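Local coordinates for serine protease inhibitor 2 (Anopheles gambiae, PDB 3PZF), which inhibits clip-domain serine proteases of the mosquito haemolymph and so holds back phenoloxidase activation and melanization, at residues T110-Y124 against H131-N143. Residues are numbered along the deposited sequence; the frame is centred on the assembly and turned at random. Where two conformers were deposited one is given.
Sequences TNFFVDDFIEVINKY and HYHAMLEKVSYSN
K138 turns back over the D115-I118 turn: with CG anti to the carbonyl carbon (chi1 -49°), the chain then bends at chi2, chi3 and chi4, and this curl delivers NZ to two backbone carbonyls. I118 O takes the ammonium at 2.7 Å from K138 NZ, nearly head-on; D116 O is met from above its carbonyl plane, and one water accepts from both K138 NZ and V120 N. The aliphatic part of the lysine slides past V120 CG2. Strands 110-115 and 134-139 run parallel, with F112 N bonded to M135 O and F112 O to E137 N, then V114 N to E137 O and V114 O to V139 N. On the face with F112, L136 sends CD2 alongside the phenylalanine, 3.7 Å from F112 CB, while its CD1 meets the edge of the Y124 ring. The other face carries F113, whose CD1 rests 4.0 Å from V139 CG1, under helix 144-158, where W154 meets the F113 ring edge-to-face. Two residues beyond V139, Y141 sets its ring edge against D115 CB, the ring and carboxylate planes 78° apart. Y141 OH gives a 2.7 Å bond to F113 O and also pairs with T178, and Y141 N reaches D115 OD1 at 3.1 Å. In this strand-helix-strand unit at the margin of the serpin's main sheet, then, Y141 fastens its own segment to F113, and K138 ties the D115-I118 turn to the neighbouring strand. D116 OD1 stays 5.8 Å from K138 NZ, so carbonyl dipoles and water probably meet the lysine's charge.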
ATOM      1  N   THR A 110      -2.271  -9.626  -8.265  1.00 22.52           N
ATOM      2  CA  THR A 110      -0.862  -9.748  -8.593  1.00 19.87           C
ATOM      3  C   THR A 110      -0.722 -10.743  -9.741  1.00 28.98           C
ATOM      4  O   THR A 110      -1.318 -11.822  -9.707  1.00 29.22           O
ATOM      5  CB  THR A 110      -0.050 -10.285  -7.361  1.00 22.16           C
ATOM      6  OG1 THR A 110      -0.232  -9.437  -6.228  1.00 23.16           O
ATOM      7  CG2 THR A 110       1.457 -10.393  -7.678  1.00 26.07           C
ATOM      8  N   ASN A 111       0.064 -10.378 -10.752  1.00 24.40           N
ATOM      9  CA  ASN A 111       0.262 -11.214 -11.938  0.50 26.42           C
ATOM     10  C   ASN A 111       1.704 -11.120 -12.436  1.00 26.70           C
ATOM     11  O   ASN A 111       2.223 -10.017 -12.601  1.00 29.61           O
ATOM     12  CB  ASN A 111      -0.676 -10.730 -13.066  0.50 27.86           C
ATOM     13  CG  ASN A 111      -0.955 -11.794 -14.126  0.50 35.61           C
ATOM     14  OD1 ASN A 111      -0.128 -12.669 -14.398  0.50 36.67           O
ATOM     15  ND2 ASN A 111      -2.125 -11.692 -14.759  0.50 30.93           N
ATOM     16  N   PHE A 112       2.331 -12.261 -12.705  1.00 25.15           N
ATOM     17  CA  PHE A 112       3.536 -12.282 -13.530  1.00 21.03           C
ATOM     18  C   PHE A 112       3.100 -12.391 -14.995  1.00 31.74           C
ATOM     19  O   PHE A 112       2.376 -13.308 -15.351  1.00 32.73           O
ATOM     20  CB  PHE A 112       4.398 -13.501 -13.268  1.00 22.49           C
ATOM     21  CG  PHE A 112       5.063 -13.539 -11.917  1.00 27.70           C
ATOM     22  CD1 PHE A 112       6.392 -13.163 -11.774  1.00 23.27           C
ATOM     23  CD2 PHE A 112       4.391 -14.055 -10.816  1.00 23.68           C
ATOM     24  CE1 PHE A 112       7.013 -13.244 -10.522  1.00 23.90           C
ATOM     25  CE2 PHE A 112       5.024 -14.166  -9.587  1.00 26.87           C
ATOM     26  CZ  PHE A 112       6.336 -13.766  -9.448  1.00 24.70           C
ATOM     27  N   PHE A 113       3.539 -11.462 -15.831  1.00 26.20           N
ATOM     28  CA  PHE A 113       3.311 -11.543 -17.280  1.00 32.24           C
ATOM     29  C   PHE A 113       4.609 -12.034 -17.926  1.00 28.80           C
ATOM     30  O   PHE A 113       5.625 -11.334 -17.920  1.00 32.56           O
ATOM     31  CB  PHE A 113       2.884 -10.170 -17.817  1.00 30.98           C
ATOM     32  CG  PHE A 113       1.531  -9.709 -17.308  1.00 30.35           C
ATOM     33  CD1 PHE A 113       0.369 -10.186 -17.893  1.00 35.91           C
ATOM     34  CD2 PHE A 113       1.419  -8.840 -16.218  1.00 27.67           C
ATOM     35  CE1 PHE A 113      -0.866  -9.792 -17.443  1.00 36.52           C
ATOM     36  CE2 PHE A 113       0.175  -8.438 -15.761  1.00 31.62           C
ATOM     37  CZ  PHE A 113      -0.968  -8.914 -16.366  1.00 33.31           C
ATOM     38  N   VAL A 114       4.574 -13.246 -18.482  1.00 26.69           N
ATOM     39  CA  VAL A 114       5.779 -13.978 -18.806  1.00 28.46           C
ATOM     40  C   VAL A 114       5.837 -14.115 -20.309  1.00 31.08           C
ATOM     41  O   VAL A 114       4.819 -14.404 -20.921  1.00 40.02           O
ATOM     42  CB  VAL A 114       5.748 -15.379 -18.144  1.00 29.29           C
ATOM     43  CG1 VAL A 114       6.990 -16.142 -18.453  1.00 33.20           C
ATOM     44  CG2 VAL A 114       5.586 -15.240 -16.597  1.00 27.81           C
ATOM     45  N   ASP A 115       7.016 -13.889 -20.892  1.00 32.86           N
ATOM     46  CA  ASP A 115       7.205 -13.967 -22.356  1.00 42.13           C
ATOM     47  C   ASP A 115       6.899 -15.371 -22.887  1.00 42.71           C
ATOM     48  O   ASP A 115       6.996 -16.355 -22.144  1.00 38.54           O
ATOM     49  CB  ASP A 115       8.640 -13.557 -22.740  1.00 33.21           C
ATOM     50  CG  ASP A 115       8.751 -13.043 -24.184  1.00 47.96           C
ATOM     51  OD1 ASP A 115       7.721 -12.872 -24.864  1.00 37.81           O
ATOM     52  OD2 ASP A 115       9.883 -12.792 -24.644  1.00 55.44           O
ATOM     53  N   ASP A 116       6.552 -15.449 -24.182  1.00 43.61           N
ATOM     54  CA  ASP A 116       6.078 -16.673 -24.832  1.00 53.55           C
ATOM     55  C   ASP A 116       6.952 -17.875 -24.573  1.00 45.77           C
ATOM     56  O   ASP A 116       6.457 -18.977 -24.393  1.00 47.89           O
ATOM     57  CB  ASP A 116       6.075 -16.512 -26.368  1.00 64.70           C
ATOM     58  CG  ASP A 116       4.970 -15.618 -26.877  1.00 73.61           C
ATOM     59  OD1 ASP A 116       3.858 -15.643 -26.306  1.00 77.87           O
ATOM     60  OD2 ASP A 116       5.224 -14.900 -27.873  1.00 76.73           O
ATOM     61  N   PHE A 117       8.259 -17.659 -24.613  1.00 45.20           N
ATOM     62  CA  PHE A 117       9.204 -18.765 -24.705  1.00 48.81           C
ATOM     63  C   PHE A 117       9.457 -19.371 -23.333  1.00 44.18           C
ATOM     64  O   PHE A 117      10.070 -20.432 -23.217  1.00 41.26           O
ATOM     65  CB  PHE A 117      10.522 -18.282 -25.320  1.00 50.54           C
ATOM     66  CG  PHE A 117      11.345 -17.444 -24.387  1.00 51.76           C
ATOM     67  CD1 PHE A 117      12.266 -18.034 -23.538  1.00 50.44           C
ATOM     68  CD2 PHE A 117      11.185 -16.068 -24.348  1.00 49.14           C
ATOM     69  CE1 PHE A 117      13.017 -17.261 -22.661  1.00 50.51           C
ATOM     70  CE2 PHE A 117      11.932 -15.291 -23.486  1.00 43.67           C
ATOM     71  CZ  PHE A 117      12.847 -15.880 -22.636  1.00 45.62           C
ATOM     72  N   ILE A 118       8.984 -18.708 -22.278  1.00 38.81           N
ATOM     73  CA  ILE A 118       9.181 -19.228 -20.928  1.00 37.06           C
ATOM     74  C   ILE A 118       8.111 -20.269 -20.544  1.00 39.67           C
ATOM     75  O   ILE A 118       6.918 -20.012 -20.692  1.00 45.98           O
ATOM     76  CB  ILE A 118       9.204 -18.069 -19.907  1.00 34.94           C
ATOM     77  CG1 ILE A 118      10.461 -17.208 -20.128  1.00 39.62           C
ATOM     78  CG2 ILE A 118       9.141 -18.601 -18.481  1.00 38.37           C
ATOM     79  CD1 ILE A 118      10.397 -15.831 -19.514  1.00 40.21           C
ATOM     80  N   GLU A 119       8.549 -21.431 -20.050  1.00 35.66           N
ATOM     81  CA  GLU A 119       7.645 -22.472 -19.527  1.00 33.62           C
ATOM     82  C   GLU A 119       7.417 -22.307 -18.041  1.00 33.13           C
ATOM     83  O   GLU A 119       8.311 -22.573 -17.250  1.00 36.43           O
ATOM     84  CB  GLU A 119       8.213 -23.893 -19.757  1.00 36.21           C
ATOM     85  N   VAL A 120       6.215 -21.901 -17.661  1.00 35.41           N
ATOM     86  CA  VAL A 120       5.861 -21.745 -16.256  1.00 37.32           C
ATOM     87  C   VAL A 120       5.677 -23.122 -15.587  1.00 41.74           C
ATOM     88  O   VAL A 120       4.972 -23.989 -16.122  1.00 41.44           O
ATOM     89  CB  VAL A 120       4.572 -20.886 -16.111  1.00 36.73           C
ATOM     90  CG1 VAL A 120       4.134 -20.824 -14.665  1.00 32.55           C
ATOM     91  CG2 VAL A 120       4.799 -19.441 -16.618  1.00 35.37           C
ATOM     92  N   ILE A 121       6.339 -23.327 -14.443  1.00 33.11           N
ATOM     93  CA  ILE A 121       6.254 -24.582 -13.673  1.00 30.13           C
ATOM     94  C   ILE A 121       4.883 -24.658 -13.016  1.00 38.14           C
ATOM     95  O   ILE A 121       4.423 -23.710 -12.365  1.00 36.40           O
ATOM     96  CB  ILE A 121       7.347 -24.707 -12.548  1.00 35.55           C
ATOM     97  CG1 ILE A 121       8.778 -24.713 -13.111  1.00 29.31           C
ATOM     98  CG2 ILE A 121       7.140 -25.989 -11.733  1.00 36.42           C
ATOM     99  CD1 ILE A 121       9.099 -25.897 -13.927  1.00 46.48           C
ATOM    100  N   ASN A 122       4.229 -25.798 -13.163  1.00 38.10           N
ATOM    101  CA  ASN A 122       2.849 -25.916 -12.727  1.00 44.15           C
ATOM    102  C   ASN A 122       2.725 -25.825 -11.219  1.00 29.52           C
ATOM    103  O   ASN A 122       1.836 -25.163 -10.707  1.00 35.67           O
ATOM    104  CB  ASN A 122       2.228 -27.233 -13.203  1.00 58.53           C
ATOM    105  CG  ASN A 122       0.753 -27.311 -12.876  1.00 65.17           C
ATOM    106  OD1 ASN A 122      -0.072 -26.614 -13.481  1.00 69.93           O
ATOM    107  ND2 ASN A 122       0.412 -28.129 -11.889  1.00 55.10           N
ATOM    108  N   LYS A 123       3.608 -26.508 -10.506  1.00 35.46           N
ATOM    109  CA  LYS A 123       3.554 -26.444  -9.062  1.00 31.71           C
ATOM    110  C   LYS A 123       3.681 -24.971  -8.618  1.00 37.40           C
ATOM    111  O   LYS A 123       3.056 -24.556  -7.642  1.00 33.57           O
ATOM    112  CB  LYS A 123       4.623 -27.353  -8.460  1.00 35.82           C
ATOM    113  CG  LYS A 123       4.327 -28.826  -8.784  1.00 40.36           C
ATOM    114  CD  LYS A 123       5.234 -29.788  -8.070  1.00 43.82           C
ATOM    115  CE  LYS A 123       4.912 -31.227  -8.561  1.00 38.16           C
ATOM    116  NZ  LYS A 123       5.949 -32.185  -8.169  1.00 58.41           N
ATOM    117  N   TYR A 124       4.424 -24.158  -9.367  1.00 33.16           N
ATOM    118  CA  TYR A 124       4.548 -22.729  -9.000  1.00 30.02           C
ATOM    119  C   TYR A 124       3.235 -21.957  -9.189  1.00 34.40           C
ATOM    120  O   TYR A 124       2.841 -21.183  -8.325  1.00 30.72           O
ATOM    121  CB  TYR A 124       5.669 -22.023  -9.789  1.00 31.49           C
ATOM    122  CG  TYR A 124       5.907 -20.623  -9.252  1.00 26.23           C
ATOM    123  CD1 TYR A 124       6.733 -20.418  -8.151  1.00 27.02           C
ATOM    124  CD2 TYR A 124       5.270 -19.524  -9.805  1.00 23.83           C
ATOM    125  CE1 TYR A 124       6.931 -19.142  -7.615  1.00 25.65           C
ATOM    126  CE2 TYR A 124       5.476 -18.246  -9.285  1.00 21.67           C
ATOM    127  CZ  TYR A 124       6.298 -18.070  -8.187  1.00 22.08           C
ATOM    128  OH  TYR A 124       6.484 -16.821  -7.648  1.00 20.98           O
ATOM    129  N   HIS A 131      -1.657 -19.679  -2.000  1.00 29.41           N
ATOM    130  CA  HIS A 131      -1.168 -18.991  -0.811  1.00 31.64           C
ATOM    131  C   HIS A 131      -1.040 -17.476  -0.997  1.00 30.25           C
ATOM    132  O   HIS A 131      -1.149 -16.743  -0.032  1.00 27.85           O
ATOM    133  CB  HIS A 131       0.189 -19.550  -0.389  1.00 34.01           C
ATOM    134  CG  HIS A 131       0.199 -21.034  -0.182  1.00 36.60           C
ATOM    135  ND1 HIS A 131      -0.188 -21.621   1.003  1.00 38.46           N
ATOM    136  CD2 HIS A 131       0.560 -22.048  -1.006  1.00 37.52           C
ATOM    137  CE1 HIS A 131      -0.066 -22.934   0.902  1.00 44.89           C
ATOM    138  NE2 HIS A 131       0.386 -23.220  -0.310  1.00 38.05           N
ATOM    139  N   TYR A 132      -0.789 -17.017  -2.218  1.00 30.30           N
ATOM    140  CA  TYR A 132      -0.467 -15.597  -2.435  1.00 30.39           C
ATOM    141  C   TYR A 132      -1.489 -14.907  -3.309  1.00 25.20           C
ATOM    142  O   TYR A 132      -1.364 -13.721  -3.608  1.00 29.68           O
ATOM    143  CB  TYR A 132       0.940 -15.465  -3.033  1.00 21.89           C
ATOM    144  CG  TYR A 132       1.993 -16.123  -2.154  1.00 23.46           C
ATOM    145  CD1 TYR A 132       2.396 -15.521  -0.958  1.00 25.88           C
ATOM    146  CD2 TYR A 132       2.559 -17.351  -2.493  1.00 23.44           C
ATOM    147  CE1 TYR A 132       3.346 -16.113  -0.136  1.00 23.93           C
ATOM    148  CE2 TYR A 132       3.503 -17.948  -1.683  1.00 24.14           C
ATOM    149  CZ  TYR A 132       3.896 -17.335  -0.511  1.00 24.28           C
ATOM    150  OH  TYR A 132       4.836 -17.941   0.292  1.00 25.13           O
ATOM    151  N   HIS A 133      -2.506 -15.653  -3.713  1.00 28.28           N
ATOM    152  CA  HIS A 133      -3.575 -15.109  -4.532  1.00 37.63           C
ATOM    153  C   HIS A 133      -3.013 -14.304  -5.700  1.00 34.33           C
ATOM    154  O   HIS A 133      -3.473 -13.199  -6.006  1.00 31.00           O
ATOM    155  CB  HIS A 133      -4.525 -14.315  -3.640  1.00 38.48           C
ATOM    156  CG  HIS A 133      -5.181 -15.184  -2.611  1.00 54.92           C
ATOM    157  ND1 HIS A 133      -6.132 -16.126  -2.940  1.00 63.43           N
ATOM    158  CD2 HIS A 133      -4.960 -15.322  -1.282  1.00 54.27           C
ATOM    159  CE1 HIS A 133      -6.506 -16.772  -1.849  1.00 60.97           C
ATOM    160  NE2 HIS A 133      -5.808 -16.303  -0.830  1.00 52.76           N
ATOM    161  N   ALA A 134      -2.004 -14.905  -6.324  1.00 30.82           N
ATOM    162  CA  ALA A 134      -1.312 -14.367  -7.495  1.00 30.22           C
ATOM    163  C   ALA A 134      -1.402 -15.346  -8.665  1.00 35.53           C
ATOM    164  O   ALA A 134      -1.571 -16.559  -8.467  1.00 32.25           O
ATOM    165  CB  ALA A 134       0.146 -14.121  -7.145  1.00 29.65           C
ATOM    166  N   MET A 135      -1.262 -14.835  -9.889  1.00 25.95           N
ATOM    167  CA  MET A 135      -1.339 -15.692 -11.069  1.00 29.02           C
ATOM    168  C   MET A 135      -0.207 -15.369 -12.040  1.00 29.27           C
ATOM    169  O   MET A 135       0.525 -14.397 -11.840  1.00 27.62           O
ATOM    170  CB  MET A 135      -2.694 -15.522 -11.752  1.00 33.04           C
ATOM    171  CG  MET A 135      -3.848 -16.045 -10.911  1.00 53.15           C
ATOM    172  SD  MET A 135      -5.436 -16.088 -11.773  1.00 81.10           S
ATOM    173  CE  MET A 135      -6.312 -14.756 -10.936  1.00 79.76           C
ATOM    174  N   LEU A 136      -0.056 -16.226 -13.051  1.00 28.80           N
ATOM    175  CA  LEU A 136       0.899 -16.021 -14.124  1.00 30.96           C
ATOM    176  C   LEU A 136       0.186 -16.198 -15.452  1.00 32.69           C
ATOM    177  O   LEU A 136      -0.588 -17.140 -15.637  1.00 40.28           O
ATOM    178  CB  LEU A 136       2.054 -17.025 -14.021  1.00 30.47           C
ATOM    179  CG  LEU A 136       2.775 -16.977 -12.668  1.00 32.17           C
ATOM    180  CD1 LEU A 136       2.234 -18.041 -11.695  1.00 29.11           C
ATOM    181  CD2 LEU A 136       4.272 -17.151 -12.846  1.00 27.35           C
ATOM    182  N   GLU A 137       0.500 -15.311 -16.379  1.00 30.40           N
ATOM    183  CA  GLU A 137      -0.102 -15.315 -17.715  1.00 39.04           C
ATOM    184  C   GLU A 137       0.977 -15.156 -18.777  1.00 37.35           C
ATOM    185  O   GLU A 137       1.936 -14.423 -18.575  1.00 34.93           O
ATOM    186  CB  GLU A 137      -1.062 -14.134 -17.775  1.00 49.32           C
ATOM    187  CG  GLU A 137      -1.946 -14.053 -18.991  1.00 62.60           C
ATOM    188  CD  GLU A 137      -2.955 -12.926 -18.850  1.00 62.78           C
ATOM    189  OE1 GLU A 137      -3.250 -12.267 -19.862  1.00 70.41           O
ATOM    190  OE2 GLU A 137      -3.441 -12.702 -17.717  1.00 58.07           O
ATOM    191  N   LYS A 138       0.808 -15.813 -19.922  1.00 36.04           N
ATOM    192  CA  LYS A 138       1.770 -15.725 -21.025  1.00 38.07           C
ATOM    193  C   LYS A 138       1.403 -14.567 -21.946  1.00 38.97           C
ATOM    194  O   LYS A 138       0.243 -14.370 -22.283  1.00 42.00           O
ATOM    195  CB  LYS A 138       1.794 -17.024 -21.845  1.00 53.88           C
ATOM    196  CG  LYS A 138       1.920 -18.305 -21.026  1.00 59.86           C
ATOM    197  CD  LYS A 138       3.139 -18.293 -20.099  1.00 55.15           C
ATOM    198  CE  LYS A 138       4.448 -18.199 -20.874  1.00 52.32           C
ATOM    199  NZ  LYS A 138       4.630 -19.311 -21.838  1.00 51.07           N
ATOM    200  N   VAL A 139       2.404 -13.795 -22.337  1.00 39.99           N
ATOM    201  CA  VAL A 139       2.231 -12.729 -23.307  1.00 39.27           C
ATOM    202  C   VAL A 139       3.404 -12.776 -24.258  1.00 40.30           C
ATOM    203  O   VAL A 139       4.345 -13.536 -24.050  1.00 40.55           O
ATOM    204  CB  VAL A 139       2.219 -11.353 -22.630  1.00 42.74           C
ATOM    205  CG1 VAL A 139       1.063 -11.258 -21.631  1.00 41.04           C
ATOM    206  CG2 VAL A 139       3.550 -11.099 -21.930  1.00 39.22           C
ATOM    207  N   SER A 140       3.349 -11.955 -25.305  1.00 40.62           N
ATOM    208  CA  SER A 140       4.443 -11.880 -26.257  0.50 46.60           C
ATOM    209  C   SER A 140       5.012 -10.473 -26.258  1.00 42.91           C
ATOM    210  O   SER A 140       4.403  -9.545 -26.802  1.00 43.68           O
ATOM    211  CB  SER A 140       3.955 -12.219 -27.659  0.50 53.09           C
ATOM    212  OG  SER A 140       5.022 -12.101 -28.577  0.50 57.54           O
ATOM    213  N   TYR A 141       6.191 -10.306 -25.666  1.00 38.28           N
ATOM    214  CA  TYR A 141       6.786  -8.966 -25.566  1.00 44.69           C
ATOM    215  C   TYR A 141       7.282  -8.466 -26.942  1.00 48.15           C
ATOM    216  O   TYR A 141       7.583  -7.277 -27.110  1.00 52.52           O
ATOM    217  CB  TYR A 141       7.907  -8.947 -24.523  1.00 45.12           C
ATOM    218  CG  TYR A 141       7.378  -8.999 -23.097  1.00 42.32           C
ATOM    219  CD1 TYR A 141       6.921  -7.841 -22.474  1.00 41.38           C
ATOM    220  CD2 TYR A 141       7.315 -10.196 -22.380  1.00 36.07           C
ATOM    221  CE1 TYR A 141       6.432  -7.867 -21.178  1.00 38.53           C
ATOM    222  CE2 TYR A 141       6.805 -10.227 -21.067  1.00 34.40           C
ATOM    223  CZ  TYR A 141       6.362  -9.049 -20.481  1.00 37.40           C
ATOM    224  OH  TYR A 141       5.858  -9.006 -19.177  1.00 30.71           O
ATOM    225  N   SER A 142       7.341  -9.368 -27.917  1.00 52.63           N
ATOM    226  CA  SER A 142       7.703  -8.987 -29.277  1.00 62.00           C
ATOM    227  C   SER A 142       6.609  -8.089 -29.873  1.00 64.78           C
ATOM    228  O   SER A 142       6.771  -7.512 -30.940  1.00 56.62           O
ATOM    229  CB  SER A 142       7.944 -10.233 -30.146  1.00 61.39           C
ATOM    230  OG  SER A 142       6.733 -10.912 -30.459  1.00 57.26           O
ATOM    231  N   ASN A 143       5.496  -7.983 -29.157  1.00 46.14           N
ATOM    232  CA  ASN A 143       4.396  -7.125 -29.523  1.00 52.97           C
ATOM    233  C   ASN A 143       4.030  -6.326 -28.284  1.00 56.35           C
ATOM    234  O   ASN A 143       3.051  -6.642 -27.614  1.00 51.12           O
ATOM    235  CB  ASN A 143       3.198  -7.957 -29.981  1.00 55.33           C
ATOM    236  CG  ASN A 143       2.059  -7.098 -30.538  1.00 68.09           C
ATOM    237  OD1 ASN A 143       2.027  -5.867 -30.361  1.00 62.55           O
ATOM    238  ND2 ASN A 143       1.110  -7.752 -31.206  1.00 75.79           N
TER
HETATM  239  O   HOH W   1      -1.615 -11.081  -4.379  1.00 28.22           O
HETATM  240  O   HOH W   2      -4.518 -11.814  -8.134  1.00 32.91           O
HETATM  241  O   HOH W   3       4.356 -21.840 -20.029  1.00 43.86           O